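Local coordinates for putative phosphomannomutase (Thermus thermophilus, PDB 1TUO), which probably interconverts sugar phosphates as a magnesium-dependent phosphohexose mutase, perhaps a phosphomannomutase or phosphopentomutase, at residues A[181-186]-A[245-250]. Numbering follows the deposited sequence.
Sequences YHDSMG and AVATDG
Two neighbouring parallel strands of the mixed sheet in alpha/beta/alpha domain II meet here, 181-183 beside 245-248. Their axes lie 20° from parallel, and three backbone hydrogen bonds fix the register: V246 N to Y181 O (2.8 Å), D183 N to V246 O (2.9 Å) and T248 N to D183 O (3.0 Å), the last nearly along the C=O axis. On the face carrying Y181, D183, A245 and A247, Y181 CB packs on A245 CB at 3.5 Å beneath helix 230-236, while D183 OD1 forms a salt bridge with R210 and a hydrogen bond with T232. Its OD2 accepts M185 N from above the carboxylate plane, an Asx turn. H182 lies on the other face with V246; CG anti to the backbone N (chi1 179°) swings the ring toward strand 245-248, where it crosses the T248 side chain at about a right angle. In the ring plane, T248 OG1 shares a 3.0 Å hydrogen bond of 168° with H182 NE2. S184 OG lies above one ring face, toward its rim. Past the strands, where D249 OD1 is hydrogen-bonded to S109, a water lies 2.8 Å from both S184 O and D249 O and 2.7 Å from T248 OG1.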
loop_
_atom_site.group_PDB
_atom_site.type_symbol
_atom_site.label_atom_id
_atom_site.label_comp_id
_atom_site.label_asym_id
_atom_site.label_seq_id
_atom_site.Cartn_x
_atom_site.Cartn_y
_atom_site.Cartn_z
ATOM N N TYR A 181 11.090 10.553 11.592
ATOM C CA TYR A 181 10.111 11.567 11.250
ATOM C C TYR A 181 8.976 10.808 10.585
ATOM O O TYR A 181 9.222 9.921 9.759
ATOM C CB TYR A 181 10.693 12.593 10.272
ATOM C CG TYR A 181 11.718 13.517 10.891
ATOM C CD1 TYR A 181 13.041 13.115 11.055
ATOM C CD2 TYR A 181 11.356 14.790 11.327
ATOM C CE1 TYR A 181 13.984 13.964 11.641
ATOM C CE2 TYR A 181 12.287 15.647 11.916
ATOM C CZ TYR A 181 13.599 15.227 12.068
ATOM O OH TYR A 181 14.528 16.075 12.641
ATOM N N HIS A 182 7.745 11.125 10.975
ATOM C CA HIS A 182 6.584 10.470 10.393
ATOM C C HIS A 182 5.620 11.495 9.829
ATOM O O HIS A 182 4.915 12.180 10.573
ATOM C CB HIS A 182 5.836 9.624 11.426
ATOM C CG HIS A 182 4.617 8.949 10.872
ATOM N ND1 HIS A 182 3.620 8.430 11.671
ATOM C CD2 HIS A 182 4.237 8.706 9.593
ATOM C CE1 HIS A 182 2.679 7.899 10.909
ATOM N NE2 HIS A 182 3.030 8.052 9.645
ATOM N N ASP A 183 5.609 11.581 8.504
ATOM C CA ASP A 183 4.728 12.471 7.767
ATOM C C ASP A 183 3.482 11.627 7.502
ATOM O O ASP A 183 3.540 10.654 6.748
ATOM C CB ASP A 183 5.415 12.860 6.458
ATOM C CG ASP A 183 4.562 13.735 5.569
ATOM O OD1 ASP A 183 5.069 14.094 4.485
ATOM O OD2 ASP A 183 3.408 14.065 5.933
ATOM N N SER A 184 2.376 11.979 8.156
ATOM C CA SER A 184 1.119 11.251 7.992
ATOM C C SER A 184 0.299 11.781 6.822
ATOM O O SER A 184 -0.697 11.173 6.430
ATOM C CB SER A 184 0.292 11.329 9.280
ATOM O OG SER A 184 0.888 10.560 10.309
ATOM N N MET A 185 0.735 12.909 6.268
ATOM C CA MET A 185 0.074 13.549 5.131
ATOM C C MET A 185 -1.395 13.881 5.398
ATOM O O MET A 185 -2.176 14.045 4.464
ATOM C CB MET A 185 0.185 12.658 3.879
ATOM C CG MET A 185 1.614 12.248 3.523
ATOM S SD MET A 185 1.760 11.366 1.945
ATOM C CE MET A 185 1.974 12.765 0.790
ATOM N N GLY A 186 -1.750 14.002 6.676
ATOM C CA GLY A 186 -3.123 14.297 7.053
ATOM C C GLY A 186 -3.988 13.057 6.931
ATOM O O GLY A 186 -5.221 13.121 7.026
ATOM N N ALA A 245 12.802 9.894 7.370
ATOM C CA ALA A 245 11.371 10.101 7.458
ATOM C C ALA A 245 10.603 9.052 6.686
ATOM O O ALA A 245 11.051 8.601 5.638
ATOM C CB ALA A 245 11.014 11.482 6.923
ATOM N N VAL A 246 9.460 8.651 7.233
ATOM C CA VAL A 246 8.574 7.730 6.534
ATOM C C VAL A 246 7.315 8.546 6.316
ATOM O O VAL A 246 6.873 9.264 7.213
ATOM C CB VAL A 246 8.218 6.466 7.354
ATOM C CG1 VAL A 246 9.410 5.529 7.390
ATOM C CG2 VAL A 246 7.781 6.839 8.756
ATOM N N ALA A 247 6.765 8.471 5.111
ATOM C CA ALA A 247 5.543 9.198 4.791
ATOM C C ALA A 247 4.513 8.150 4.430
ATOM O O ALA A 247 4.678 7.430 3.446
ATOM C CB ALA A 247 5.778 10.134 3.607
ATOM N N THR A 248 3.470 8.032 5.240
ATOM C CA THR A 248 2.436 7.049 4.951
ATOM C C THR A 248 1.347 7.718 4.114
ATOM O O THR A 248 1.056 8.901 4.297
ATOM C CB THR A 248 1.835 6.464 6.257
ATOM O OG1 THR A 248 1.465 7.525 7.149
ATOM C CG2 THR A 248 2.846 5.562 6.945
ATOM N N ASP A 249 0.768 6.977 3.175
ATOM C CA ASP A 249 -0.272 7.562 2.340
ATOM C C ASP A 249 -1.609 7.695 3.069
ATOM O O ASP A 249 -1.703 7.442 4.274
ATOM C CB ASP A 249 -0.443 6.777 1.030
ATOM C CG ASP A 249 -1.174 5.460 1.207
ATOM O OD1 ASP A 249 -1.739 4.990 0.197
ATOM O OD2 ASP A 249 -1.176 4.887 2.322
ATOM N N GLY A 250 -2.636 8.093 2.326
ATOM C CA GLY A 250 -3.955 8.312 2.892
ATOM C C GLY A 250 -4.477 7.298 3.889
ATOM O O GLY A 250 -4.963 7.676 4.960
HETATM O O HOH W 1 -1.042 8.429 6.775
#